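Local atomic coordinates of metallocarboxypeptidase (Trypanosoma cruzi, PDB entry 3DWC), a protein that probably works as a metal-dependent carboxypeptidase of the M32 family, releasing C-terminal amino acids other than proline from peptides with broad specificity. Residues Gln169-Ile174 and Tyr423-Met428; Glu477-Arg480 and Thr486-Pro489; Ser180-Leu185 and Cys357-Val362; Ala431-Cys436 and Glu464-His469. All coordinates share one frame; numbering follows the deposited sequence.

Contact 1: residues Gln169-Ile174 and Tyr423-Met428; sequences QRLDEI and YSLGAM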
loop_
_atom_site.group_PDB
_atom_site.type_symbol
_atom_site.label_atom_id
_atom_site.label_comp_id
_atom_site.label_asym_id
_atom_site.label_seq_id
_atom_site.Cartn_x
_atom_site.Cartn_y
_atom_site.Cartn_z
ATOM N N GLN B 169 -35.460 -20.811 -6.890
ATOM C CA GLN B 169 -36.156 -21.584 -7.899
ATOM C C GLN B 169 -35.266 -21.768 -9.124
ATOM O O GLN B 169 -35.119 -22.899 -9.630
ATOM C CB GLN B 169 -37.442 -20.894 -8.297
ATOM C CG GLN B 169 -38.126 -21.528 -9.503
ATOM C CD GLN B 169 -39.489 -20.926 -9.742
ATOM O OE1 GLN B 169 -40.405 -21.083 -8.925
ATOM N NE2 GLN B 169 -39.632 -20.209 -10.871
ATOM N N ARG B 170 -34.691 -20.658 -9.609
ATOM C CA ARG B 170 -33.807 -20.694 -10.780
ATOM C C ARG B 170 -32.527 -21.453 -10.482
ATOM O O ARG B 170 -32.105 -22.284 -11.285
ATOM C CB ARG B 170 -33.507 -19.280 -11.296
ATOM C CG ARG B 170 -32.793 -19.222 -12.650
ATOM C CD ARG B 170 -33.599 -19.878 -13.786
ATOM N NE ARG B 170 -32.729 -20.119 -14.934
ATOM C CZ ARG B 170 -32.743 -21.196 -15.713
ATOM N NH1 ARG B 170 -31.863 -21.275 -16.699
ATOM N NH2 ARG B 170 -33.598 -22.193 -15.525
ATOM N N LEU B 171 -31.922 -21.200 -9.318
ATOM C CA LEU B 171 -30.727 -21.947 -8.891
ATOM C C LEU B 171 -30.954 -23.472 -8.839
ATOM O O LEU B 171 -30.117 -24.246 -9.299
ATOM C CB LEU B 171 -30.243 -21.493 -7.509
ATOM C CG LEU B 171 -29.087 -20.523 -7.340
ATOM C CD1 LEU B 171 -28.610 -20.521 -5.857
ATOM C CD2 LEU B 171 -27.945 -20.848 -8.294
ATOM N N ASP B 172 -32.048 -23.905 -8.230
ATOM C CA ASP B 172 -32.425 -25.322 -8.242
ATOM C C ASP B 172 -32.636 -25.885 -9.653
ATOM O O ASP B 172 -32.316 -27.045 -9.894
ATOM C CB ASP B 172 -33.720 -25.572 -7.439
ATOM C CG ASP B 172 -33.492 -25.581 -5.927
ATOM O OD1 ASP B 172 -34.498 -25.581 -5.185
ATOM O OD2 ASP B 172 -32.316 -25.569 -5.481
ATOM N N GLU B 173 -33.211 -25.098 -10.559
ATOM C CA GLU B 173 -33.356 -25.520 -11.973
ATOM C C GLU B 173 -32.014 -25.630 -12.685
ATOM O O GLU B 173 -31.804 -26.530 -13.488
ATOM C CB GLU B 173 -34.219 -24.547 -12.749
ATOM C CG GLU B 173 -35.715 -24.537 -12.372
ATOM C CD GLU B 173 -36.430 -23.269 -12.862
ATOM O OE1 GLU B 173 -35.769 -22.439 -13.538
ATOM O OE2 GLU B 173 -37.634 -23.085 -12.550
ATOM N N ILE B 174 -31.115 -24.695 -12.416
ATOM C CA ILE B 174 -29.789 -24.698 -13.052
ATOM C C ILE B 174 -28.978 -25.913 -12.587
ATOM O O ILE B 174 -28.429 -26.626 -13.416
ATOM C CB ILE B 174 -29.024 -23.382 -12.833
ATOM C CG1 ILE B 174 -29.690 -22.245 -13.626
ATOM C CG2 ILE B 174 -27.545 -23.526 -13.226
ATOM C CD1 ILE B 174 -29.172 -20.855 -13.229
ATOM N N TYR B 423 -19.489 -19.688 -8.634
ATOM C CA TYR B 423 -18.433 -20.239 -9.457
ATOM C C TYR B 423 -18.973 -20.920 -10.690
ATOM O O TYR B 423 -18.526 -20.616 -11.798
ATOM C CB TYR B 423 -17.632 -21.275 -8.660
ATOM C CG TYR B 423 -16.748 -20.741 -7.582
ATOM C CD1 TYR B 423 -15.521 -20.175 -7.873
ATOM C CD2 TYR B 423 -17.071 -20.949 -6.223
ATOM C CE1 TYR B 423 -14.642 -19.702 -6.811
ATOM C CE2 TYR B 423 -16.228 -20.482 -5.175
ATOM C CZ TYR B 423 -15.023 -19.881 -5.480
ATOM O OH TYR B 423 -14.235 -19.467 -4.439
ATOM N N SER B 424 -19.945 -21.819 -10.527
ATOM C CA SER B 424 -20.510 -22.514 -11.702
ATOM C C SER B 424 -21.351 -21.578 -12.505
ATOM O O SER B 424 -21.377 -21.713 -13.722
ATOM C CB SER B 424 -21.313 -23.771 -11.322
ATOM O OG SER B 424 -20.499 -24.769 -10.693
ATOM N N LEU B 425 -22.042 -20.613 -11.865
ATOM C CA LEU B 425 -22.724 -19.565 -12.648
ATOM C C LEU B 425 -21.732 -18.816 -13.535
ATOM O O LEU B 425 -22.024 -18.468 -14.691
ATOM C CB LEU B 425 -23.463 -18.564 -11.739
ATOM C CG LEU B 425 -24.528 -19.102 -10.799
ATOM C CD1 LEU B 425 -25.037 -17.944 -9.893
ATOM C CD2 LEU B 425 -25.707 -19.850 -11.547
ATOM N N GLY B 426 -20.539 -18.564 -13.001
ATOM C CA GLY B 426 -19.445 -17.959 -13.795
ATOM C C GLY B 426 -19.037 -18.791 -14.982
ATOM O O GLY B 426 -18.863 -18.270 -16.138
ATOM N N ALA B 427 -18.912 -20.103 -14.762
ATOM C CA ALA B 427 -18.545 -20.992 -15.841
ATOM C C ALA B 427 -19.611 -20.987 -16.935
ATOM O O ALA B 427 -19.312 -21.065 -18.152
ATOM C CB ALA B 427 -18.249 -22.437 -15.315
ATOM N N MET B 428 -20.869 -20.907 -16.520
ATOM C CA MET B 428 -21.962 -20.847 -17.449
ATOM C C MET B 428 -22.055 -19.556 -18.234
ATOM O O MET B 428 -22.343 -19.577 -19.448
ATOM C CB MET B 428 -23.275 -21.076 -16.652
ATOM C CG MET B 428 -23.396 -22.454 -16.152
ATOM S SD MET B 428 -24.767 -22.658 -15.025
ATOM C CE MET B 428 -24.325 -24.262 -14.335
#
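Ile-174 and Leu-171 of helix 168-196 meet Leu-425 and Met-428 of helix 421-441 in a steep helix-helix crossing inside the largely helical M32 carboxypeptidase fold. The two short segments run at 69° to each other with axes 12.2 Å apart at their closest. That is a wide gap, and it is bridged by the ends of apolar side chains, one of them a thioether. Leu-425 reaches out with CD2, which lies 4.0 Å from CD1 of Ile-174 and 4.1 Å from CD2 of Leu-171, so one methyl serves two partners; the Leu-425 side chain crosses both at roughly a right angle. Ile-174 splits its work between two branches. Its CG1 arm, beside the backbone N (chi1 -70°), carries CD1 to Leu-425, while the CG2 methyl faces Met-428, 3.4 Å from SD and 3.5 Å from CE. The second of these is tighter than a usual carbon-carbon contact. Met-428 is extended beyond CG, which is how its thioether gets across. All four residues are buried and no hydrogen bond joins the segments. The active-site metal is not far off: the side chain of Leu-425 lies about 12 Å from the cobalt held by His-267, His-271 and Glu-298. Tyr-366 of helix 358-374 also packs on Leu-171. Ile-174 touches a polar neighbour one turn back as well. Its CG1 sits over the centre of one face of the Arg-170 guanidinium, whose NH2 makes an in-plane salt bridge of 3.0 Å to OE1 of Glu-173, on the anti side of that carboxylate, with an N-H...O angle of 166°.

Contact 2: residues Glu477-Arg480 and Thr486-Pro489; sequences ELLR and TLNP. With SO4 (sulfate ion), chain S; SO4 (sulfate ion), chain V.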
loop_
_atom_site.group_PDB
_atom_site.type_symbol
_atom_site.label_atom_id
_atom_site.label_comp_id
_atom_site.label_asym_id
_atom_site.label_seq_id
_atom_site.Cartn_x
_atom_site.Cartn_y
_atom_site.Cartn_z
ATOM N N GLU B 477 -31.251 -8.662 -17.687
ATOM C CA GLU B 477 -31.324 -7.666 -18.771
ATOM C C GLU B 477 -29.981 -7.662 -19.494
ATOM O O GLU B 477 -29.899 -7.617 -20.722
ATOM C CB GLU B 477 -31.596 -6.243 -18.203
ATOM C CG GLU B 477 -33.075 -5.887 -17.882
ATOM C CD GLU B 477 -33.264 -4.623 -16.979
ATOM O OE1 GLU B 477 -32.277 -4.107 -16.368
ATOM O OE2 GLU B 477 -34.429 -4.143 -16.885
ATOM N N LEU B 478 -28.927 -7.672 -18.703
ATOM C CA LEU B 478 -27.557 -7.627 -19.222
ATOM C C LEU B 478 -27.244 -8.824 -20.167
ATOM O O LEU B 478 -26.789 -8.641 -21.325
ATOM C CB LEU B 478 -26.580 -7.604 -18.017
ATOM C CG LEU B 478 -25.105 -7.597 -18.346
ATOM C CD1 LEU B 478 -24.642 -6.257 -18.931
ATOM C CD2 LEU B 478 -24.294 -7.971 -17.121
ATOM N N LEU B 479 -27.497 -10.041 -19.666
ATOM C CA LEU B 479 -27.293 -11.269 -20.468
ATOM C C LEU B 479 -28.188 -11.367 -21.707
ATOM O O LEU B 479 -27.746 -11.829 -22.780
ATOM C CB LEU B 479 -27.424 -12.501 -19.574
ATOM C CG LEU B 479 -26.311 -12.638 -18.537
ATOM C CD1 LEU B 479 -26.389 -13.988 -17.841
ATOM C CD2 LEU B 479 -24.911 -12.461 -19.175
ATOM N N ARG B 480 -29.440 -10.925 -21.584
ATOM C CA ARG B 480 -30.346 -10.834 -22.711
ATOM C C ARG B 480 -29.832 -9.878 -23.772
ATOM O O ARG B 480 -29.843 -10.166 -24.976
ATOM C CB ARG B 480 -31.743 -10.343 -22.269
ATOM C CG ARG B 480 -32.816 -11.383 -22.240
ATOM C CD ARG B 480 -34.223 -10.767 -22.178
ATOM N NE ARG B 480 -34.557 -10.334 -20.821
ATOM C CZ ARG B 480 -35.212 -11.068 -19.915
ATOM N NH1 ARG B 480 -35.438 -10.566 -18.706
ATOM N NH2 ARG B 480 -35.659 -12.294 -20.199
ATOM N N THR B 486 -31.491 -14.945 -21.169
ATOM C CA THR B 486 -31.103 -15.034 -19.775
ATOM C C THR B 486 -30.086 -16.216 -19.549
ATOM O O THR B 486 -29.873 -17.009 -20.431
ATOM C CB THR B 486 -32.431 -15.126 -18.940
ATOM O OG1 THR B 486 -32.188 -14.671 -17.612
ATOM C CG2 THR B 486 -32.992 -16.507 -18.885
ATOM N N LEU B 487 -29.484 -16.360 -18.372
ATOM C CA LEU B 487 -28.485 -17.427 -18.155
ATOM C C LEU B 487 -29.075 -18.790 -18.439
ATOM O O LEU B 487 -30.117 -19.126 -17.904
ATOM C CB LEU B 487 -27.824 -17.356 -16.758
ATOM C CG LEU B 487 -26.661 -18.316 -16.423
ATOM C CD1 LEU B 487 -25.525 -18.257 -17.431
ATOM C CD2 LEU B 487 -26.185 -17.967 -15.065
ATOM N N ASN B 488 -28.418 -19.521 -19.350
ATOM C CA ASN B 488 -28.858 -20.821 -19.829
ATOM C C ASN B 488 -27.693 -21.838 -19.731
ATOM O O ASN B 488 -26.701 -21.710 -20.443
ATOM C CB ASN B 488 -29.287 -20.667 -21.283
ATOM C CG ASN B 488 -29.801 -21.955 -21.909
ATOM O OD1 ASN B 488 -29.614 -23.027 -21.369
ATOM N ND2 ASN B 488 -30.426 -21.837 -23.103
ATOM N N PRO B 489 -27.812 -22.850 -18.874
ATOM C CA PRO B 489 -26.699 -23.804 -18.744
ATOM C C PRO B 489 -26.430 -24.721 -19.939
ATOM O O PRO B 489 -25.463 -25.466 -19.900
ATOM C CB PRO B 489 -27.086 -24.635 -17.505
ATOM C CG PRO B 489 -28.482 -24.516 -17.385
ATOM C CD PRO B 489 -28.886 -23.172 -17.928
HETATM S S SO4 S . -35.211 -15.308 -21.806
HETATM O O1 SO4 S . -35.969 -14.908 -20.614
HETATM O O2 SO4 S . -34.558 -14.158 -22.428
HETATM O O3 SO4 S . -34.277 -16.360 -21.404
HETATM O O4 SO4 S . -36.107 -15.850 -22.830
HETATM S S SO4 V . -30.607 -24.514 -25.866
HETATM O O1 SO4 V . -31.242 -24.678 -27.178
HETATM O O2 SO4 V . -31.632 -24.237 -24.847
HETATM O O3 SO4 V . -29.992 -25.791 -25.498
HETATM O O4 SO4 V . -29.588 -23.450 -25.967
#
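The side chain of Arg-480, on helix 475-483, passes Thr-486 and can be followed outward to a sulfate ion, probably taken up from the crystallisation liquor. From CB the chain turns toward the loop. CG passes 3.9 Å from the backbone N of Thr-486 and also comes near sulfate O2, and CD stays alongside that same oxygen. A bend at chi3 (-79°) then turns the guanidinium so that its NH2 edge meets the anion. At the tip NH2 donates to O2 at 3.1 Å with an N-H...O angle of 151°, while O1 lies at the guanidinium edge, in its plane, only 2.7 Å from NH2. The N-H of Thr-486 points at the anion too. Its bond to O2 is weak, and the position of the nearer O3 is doubtful. The positive side chain and the backbone donor thus share one anion. Next to this partly exposed polar side the contact is apolar: Leu-479 and Leu-487 lie side by side, pointing the same way, with CD1 of Leu-479 3.8 Å from CB of Leu-487. ND2 of Asn-488 donates to O2 of a second sulfate at 3.2 Å, while its OD1 caps the backbone N of Glu-490. The 486-489 segment lies in the short link between helix 475-483 and helix 490-501, and it is stitched to its surroundings on two fronts. The amide of Gln-432, on helix 421-441, bonds both Thr-486 O and Asn-488 N, and Leu-487 packs on that helix while its carbonyl accepts from Arg-170 of helix 168-196.

Contact 3: residues Ser180-Leu185 and Cys357-Val362; sequences SWLPEL and CYPLHV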
loop_
_atom_site.group_PDB
_atom_site.type_symbol
_atom_site.label_atom_id
_atom_site.label_comp_id
_atom_site.label_asym_id
_atom_site.label_seq_id
_atom_site.Cartn_x
_atom_site.Cartn_y
_atom_site.Cartn_z
ATOM N N SER B 180 -28.479 -33.724 -14.078
ATOM C CA SER B 180 -29.098 -34.675 -14.971
ATOM C C SER B 180 -28.123 -35.264 -16.000
ATOM O O SER B 180 -28.381 -36.356 -16.530
ATOM C CB SER B 180 -30.316 -34.046 -15.689
ATOM O OG SER B 180 -29.921 -33.087 -16.669
ATOM N N TRP B 181 -27.021 -34.552 -16.293
ATOM C CA TRP B 181 -26.076 -34.942 -17.382
ATOM C C TRP B 181 -24.588 -35.036 -17.014
ATOM O O TRP B 181 -23.874 -35.834 -17.651
ATOM C CB TRP B 181 -26.252 -34.074 -18.658
ATOM C CG TRP B 181 -26.116 -32.590 -18.453
ATOM C CD1 TRP B 181 -27.126 -31.692 -18.257
ATOM C CD2 TRP B 181 -24.890 -31.836 -18.408
ATOM N NE1 TRP B 181 -26.608 -30.425 -18.094
ATOM C CE2 TRP B 181 -25.237 -30.494 -18.167
ATOM C CE3 TRP B 181 -23.535 -32.170 -18.554
ATOM C CZ2 TRP B 181 -24.290 -29.499 -18.054
ATOM C CZ3 TRP B 181 -22.601 -31.190 -18.444
ATOM C CH2 TRP B 181 -22.980 -29.857 -18.205
ATOM N N LEU B 182 -24.125 -34.266 -16.009
ATOM C CA LEU B 182 -22.688 -34.084 -15.793
ATOM C C LEU B 182 -22.008 -35.275 -15.148
ATOM O O LEU B 182 -20.950 -35.654 -15.622
ATOM C CB LEU B 182 -22.355 -32.763 -15.055
ATOM C CG LEU B 182 -20.877 -32.406 -14.814
ATOM C CD1 LEU B 182 -20.032 -32.586 -16.098
ATOM C CD2 LEU B 182 -20.765 -30.979 -14.282
ATOM N N PRO B 183 -22.605 -35.891 -14.090
ATOM C CA PRO B 183 -22.019 -37.151 -13.570
ATOM C C PRO B 183 -21.794 -38.268 -14.621
ATOM O O PRO B 183 -20.726 -38.906 -14.631
ATOM C CB PRO B 183 -23.019 -37.582 -12.501
ATOM C CG PRO B 183 -23.598 -36.259 -12.014
ATOM C CD PRO B 183 -23.768 -35.472 -13.285
ATOM N N GLU B 184 -22.747 -38.466 -15.533
ATOM C CA GLU B 184 -22.512 -39.423 -16.619
ATOM C C GLU B 184 -21.539 -38.926 -17.710
ATOM O O GLU B 184 -20.848 -39.723 -18.353
ATOM C CB GLU B 184 -23.824 -39.888 -17.229
ATOM C CG GLU B 184 -24.554 -40.873 -16.333
ATOM C CD GLU B 184 -23.773 -42.190 -16.137
ATOM O OE1 GLU B 184 -23.029 -42.594 -17.074
ATOM O OE2 GLU B 184 -23.928 -42.825 -15.061
ATOM N N LEU B 185 -21.454 -37.627 -17.896
ATOM C CA LEU B 185 -20.522 -37.079 -18.885
ATOM C C LEU B 185 -19.109 -37.334 -18.404
ATOM O O LEU B 185 -18.245 -37.683 -19.206
ATOM C CB LEU B 185 -20.742 -35.591 -19.088
ATOM C CG LEU B 185 -19.782 -34.865 -20.062
ATOM C CD1 LEU B 185 -19.770 -35.586 -21.384
ATOM C CD2 LEU B 185 -20.181 -33.432 -20.264
ATOM N N CYS B 357 -14.533 -31.515 -13.780
ATOM C CA CYS B 357 -14.889 -32.015 -12.447
ATOM C C CYS B 357 -15.329 -30.924 -11.534
ATOM O O CYS B 357 -16.153 -31.120 -10.651
ATOM C CB CYS B 357 -13.695 -32.712 -11.807
ATOM S SG CYS B 357 -13.283 -34.255 -12.626
ATOM N N TYR B 358 -14.733 -29.766 -11.726
ATOM C CA TYR B 358 -14.977 -28.600 -10.897
ATOM C C TYR B 358 -16.481 -28.321 -10.562
ATOM O O TYR B 358 -16.840 -28.219 -9.385
ATOM C CB TYR B 358 -14.285 -27.390 -11.519
ATOM C CG TYR B 358 -14.082 -26.279 -10.540
ATOM C CD1 TYR B 358 -12.832 -26.034 -9.986
ATOM C CD2 TYR B 358 -15.150 -25.516 -10.112
ATOM C CE1 TYR B 358 -12.653 -25.032 -9.070
ATOM C CE2 TYR B 358 -14.971 -24.511 -9.213
ATOM C CZ TYR B 358 -13.730 -24.277 -8.696
ATOM O OH TYR B 358 -13.583 -23.271 -7.798
ATOM N N PRO B 359 -17.354 -28.219 -11.567
ATOM C CA PRO B 359 -18.766 -27.973 -11.267
ATOM C C PRO B 359 -19.427 -29.029 -10.353
ATOM O O PRO B 359 -20.383 -28.710 -9.650
ATOM C CB PRO B 359 -19.417 -28.029 -12.640
ATOM C CG PRO B 359 -18.479 -28.744 -13.500
ATOM C CD PRO B 359 -17.142 -28.296 -13.011
ATOM N N LEU B 360 -18.954 -30.268 -10.406
ATOM C CA LEU B 360 -19.454 -31.295 -9.518
ATOM C C LEU B 360 -19.139 -30.964 -8.031
ATOM O O LEU B 360 -19.992 -31.165 -7.166
ATOM C CB LEU B 360 -18.923 -32.651 -9.951
ATOM C CG LEU B 360 -19.527 -33.076 -11.288
ATOM C CD1 LEU B 360 -18.771 -34.252 -11.905
ATOM C CD2 LEU B 360 -21.028 -33.375 -11.151
ATOM N N HIS B 361 -17.963 -30.401 -7.755
ATOM C CA HIS B 361 -17.605 -29.939 -6.410
ATOM C C HIS B 361 -18.511 -28.780 -5.980
ATOM O O HIS B 361 -18.952 -28.709 -4.849
ATOM C CB HIS B 361 -16.126 -29.481 -6.354
ATOM C CG HIS B 361 -15.112 -30.597 -6.514
ATOM N ND1 HIS B 361 -14.535 -31.251 -5.439
ATOM C CD2 HIS B 361 -14.556 -31.145 -7.622
ATOM C CE1 HIS B 361 -13.694 -32.168 -5.883
ATOM N NE2 HIS B 361 -13.671 -32.109 -7.204
ATOM N N VAL B 362 -18.822 -27.881 -6.911
ATOM C CA VAL B 362 -19.667 -26.729 -6.640
ATOM C C VAL B 362 -21.093 -27.193 -6.420
ATOM O O VAL B 362 -21.740 -26.778 -5.456
ATOM C CB VAL B 362 -19.575 -25.692 -7.811
ATOM C CG1 VAL B 362 -20.623 -24.582 -7.680
ATOM C CG2 VAL B 362 -18.135 -25.118 -7.892
#
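Leu-182 pushes its CD2 methyl onto the ring of Pro-359, 3.3 Å from CG and 3.6 Å from CB, the first of these closer than carbon atoms usually come. The two side chains cross at about a right angle, and it is the tip of the leucine that presses against the proline. With CG anti to its own backbone N (chi1 -177°), Leu-182 projects straight across to the other helix. Its branch point then meets Leu-360: CG of Leu-182 is 3.8 Å from both CG and CD2 of Leu-360. The CD2 methyl of Leu-360 continues to Pro-183, resting 4.0 Å from its CG. Helix 168-196 is kinked here, where the N atoms of Pro-183 and Glu-184 lack their bonds to the preceding turn; a proline N carries no hydrogen to give. The segments run at 131°, nearer antiparallel than parallel, with axes 10.5 Å apart. Behind the contact, CB of Leu-182 also lies over one face of the Trp-181 indole, toward its rim. Tyr-393 of helix 382-394 touches both Pro-183 and Leu-360, and Tyr-492 of helix 490-501 touches Pro-359. Two leucines and two prolines make the whole interface, with no hydrogen bond or charge pair across it, so at this point segments 180-185 and 357-362 hold together by hydrocarbon packing alone.

Contact 4: residues Ala431-Cys436 and Glu464-His469; sequences AQLMSC and EKIWQH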
loop_
_atom_site.group_PDB
_atom_site.type_symbol
_atom_site.label_atom_id
_atom_site.label_comp_id
_atom_site.label_asym_id
_atom_site.label_seq_id
_atom_site.Cartn_x
_atom_site.Cartn_y
_atom_site.Cartn_z
ATOM N N ALA B 431 -19.340 -19.583 -20.985
ATOM C CA ALA B 431 -19.670 -20.445 -22.114
ATOM C C ALA B 431 -20.695 -19.787 -22.990
ATOM O O ALA B 431 -20.558 -19.827 -24.170
ATOM C CB ALA B 431 -20.210 -21.821 -21.604
ATOM N N GLN B 432 -21.711 -19.185 -22.379
ATOM C CA GLN B 432 -22.755 -18.446 -23.055
ATOM C C GLN B 432 -22.195 -17.239 -23.850
ATOM O O GLN B 432 -22.580 -16.987 -24.953
ATOM C CB GLN B 432 -23.813 -17.978 -22.059
ATOM C CG GLN B 432 -25.083 -17.371 -22.743
ATOM C CD GLN B 432 -26.335 -17.414 -21.863
ATOM O OE1 GLN B 432 -26.519 -18.350 -21.102
ATOM N NE2 GLN B 432 -27.225 -16.416 -22.012
ATOM N N LEU B 433 -21.341 -16.462 -23.222
ATOM C CA LEU B 433 -20.697 -15.323 -23.879
ATOM C C LEU B 433 -19.834 -15.709 -25.089
ATOM O O LEU B 433 -19.894 -15.063 -26.132
ATOM C CB LEU B 433 -19.810 -14.607 -22.828
ATOM C CG LEU B 433 -19.827 -13.089 -22.633
ATOM C CD1 LEU B 433 -18.414 -12.637 -22.163
ATOM C CD2 LEU B 433 -20.356 -12.180 -23.814
ATOM N N MET B 434 -19.024 -16.727 -24.923
ATOM C CA MET B 434 -18.187 -17.252 -26.013
ATOM C C MET B 434 -19.028 -17.829 -27.120
ATOM O O MET B 434 -18.698 -17.606 -28.282
ATOM C CB MET B 434 -17.160 -18.303 -25.526
ATOM C CG MET B 434 -16.219 -18.814 -26.617
ATOM S SD MET B 434 -15.321 -17.500 -27.522
ATOM C CE MET B 434 -13.837 -17.387 -26.457
ATOM N N SER B 435 -20.140 -18.501 -26.800
ATOM C CA SER B 435 -21.036 -18.968 -27.863
ATOM C C SER B 435 -21.510 -17.844 -28.735
ATOM O O SER B 435 -21.523 -17.983 -29.905
ATOM C CB SER B 435 -22.301 -19.693 -27.330
ATOM O OG SER B 435 -21.885 -20.896 -26.750
ATOM N N CYS B 436 -21.999 -16.773 -28.115
ATOM C CA CYS B 436 -22.395 -15.558 -28.800
ATOM C C CYS B 436 -21.276 -14.920 -29.622
ATOM O O CYS B 436 -21.455 -14.549 -30.800
ATOM C CB CYS B 436 -22.900 -14.537 -27.761
ATOM S SG CYS B 436 -23.374 -12.986 -28.515
ATOM N N GLU B 464 -18.056 -4.361 -24.979
ATOM C CA GLU B 464 -19.348 -3.898 -25.418
ATOM C C GLU B 464 -20.468 -4.600 -24.668
ATOM O O GLU B 464 -21.420 -3.965 -24.245
ATOM C CB GLU B 464 -19.544 -4.062 -26.965
ATOM C CG GLU B 464 -21.024 -4.482 -27.376
ATOM C CD GLU B 464 -21.136 -5.031 -28.803
ATOM O OE1 GLU B 464 -20.633 -4.321 -29.726
ATOM O OE2 GLU B 464 -21.754 -6.141 -29.019
ATOM N N LYS B 465 -20.391 -5.912 -24.589
ATOM C CA LYS B 465 -21.502 -6.699 -24.065
ATOM C C LYS B 465 -21.642 -6.658 -22.560
ATOM O O LYS B 465 -22.760 -6.714 -22.039
ATOM C CB LYS B 465 -21.421 -8.172 -24.518
ATOM C CG LYS B 465 -21.701 -8.344 -25.982
ATOM C CD LYS B 465 -21.393 -9.788 -26.474
ATOM C CE LYS B 465 -21.712 -9.898 -27.957
ATOM N NZ LYS B 465 -23.163 -9.548 -28.290
ATOM N N ILE B 466 -20.517 -6.576 -21.871
ATOM C CA ILE B 466 -20.507 -6.718 -20.451
ATOM C C ILE B 466 -19.845 -5.533 -19.768
ATOM O O ILE B 466 -20.492 -4.848 -18.971
ATOM C CB ILE B 466 -19.800 -8.015 -19.986
ATOM C CG1 ILE B 466 -20.446 -9.251 -20.641
ATOM C CG2 ILE B 466 -19.825 -8.081 -18.460
ATOM C CD1 ILE B 466 -21.944 -9.438 -20.303
ATOM N N TRP B 467 -18.562 -5.305 -20.042
ATOM C CA TRP B 467 -17.775 -4.435 -19.150
ATOM C C TRP B 467 -18.317 -3.025 -19.093
ATOM O O TRP B 467 -18.402 -2.456 -18.033
ATOM C CB TRP B 467 -16.260 -4.449 -19.426
ATOM C CG TRP B 467 -15.620 -5.781 -19.620
ATOM C CD1 TRP B 467 -16.018 -6.967 -19.100
ATOM C CD2 TRP B 467 -14.421 -6.042 -20.343
ATOM N NE1 TRP B 467 -15.144 -7.971 -19.474
ATOM C CE2 TRP B 467 -14.169 -7.418 -20.264
ATOM C CE3 TRP B 467 -13.555 -5.244 -21.096
ATOM C CZ2 TRP B 467 -13.081 -8.011 -20.890
ATOM C CZ3 TRP B 467 -12.487 -5.849 -21.754
ATOM C CH2 TRP B 467 -12.269 -7.205 -21.649
ATOM N N GLN B 468 -18.759 -2.456 -20.206
ATOM C CA GLN B 468 -19.173 -1.035 -20.190
ATOM C C GLN B 468 -20.465 -0.752 -19.424
ATOM O O GLN B 468 -20.722 0.385 -19.091
ATOM C CB GLN B 468 -19.367 -0.488 -21.600
ATOM C CG GLN B 468 -20.600 -1.080 -22.318
ATOM C CD GLN B 468 -20.896 -0.327 -23.594
ATOM O OE1 GLN B 468 -20.646 0.860 -23.638
ATOM N NE2 GLN B 468 -21.459 -0.996 -24.613
ATOM N N HIS B 469 -21.260 -1.791 -19.157
ATOM C CA HIS B 469 -22.550 -1.630 -18.493
ATOM C C HIS B 469 -22.490 -1.637 -16.935
ATOM O O HIS B 469 -23.419 -1.154 -16.269
ATOM C CB HIS B 469 -23.496 -2.711 -19.020
ATOM C CG HIS B 469 -23.706 -2.633 -20.507
ATOM N ND1 HIS B 469 -24.320 -1.556 -21.105
ATOM C CD2 HIS B 469 -23.375 -3.485 -21.509
ATOM C CE1 HIS B 469 -24.369 -1.756 -22.415
ATOM N NE2 HIS B 469 -23.777 -2.908 -22.685
#
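The imidazole of His-469 has CG of Gln-468 over the centre of one face and, at its edge and in plane, the carbonyl carbon of Lys-465, the residue through which helix 456-467 packs against helix 421-441. The amide of Gln-468 is turned back onto the helix: NE2 donates 3.0 Å to Glu-464 O, in the carbonyl plane on a lone pair (163° at the hydrogen). A wider pi-type turn spans 464-467. Across the contact Lys-465 and Leu-433 slide past each other in opposite directions, with CD2 of Leu-433 3.7 Å from CD of the lysine. The CD1 branch of Leu-433 reaches CG1 of Ile-466 at 4.2 Å. Beyond CD the lysine is extended as far as CE and then bends (chi4 -58°), bringing NZ to 3.5 Å from SG of Cys-436, which stands anti to its backbone N. The ammonium finds stronger partners outside the two segments, a salt bridge to Glu-440 and a hydrogen bond to Ala-482 O. Lys-465 therefore has a double use: its methylenes serve as apolar filling against Leu-433, while its buried charge is met by a carboxylate and a carbonyl, which would be expected to keep it protonated.

In the fold
Reading from the N terminus, helix 168-196 supplies the first segment of two long closures. Contact 1 joins residues 169-174 to 423-428, a loop of about 250 residues, and contact 3, between 180-185 and 357-362, is nested inside it. Together they set helices 358-374 and 421-441 against one helix, and the two contacts touch through Ser-424 and Val-362. Helix 421-441 then runs on into contact 4, which closes a shorter loop at 464-469. Contact 2 follows in series, a tight return from helix 475-483. Nothing crosses. The ends still come together: segment 486-489 touches both contact 1 and contact 4.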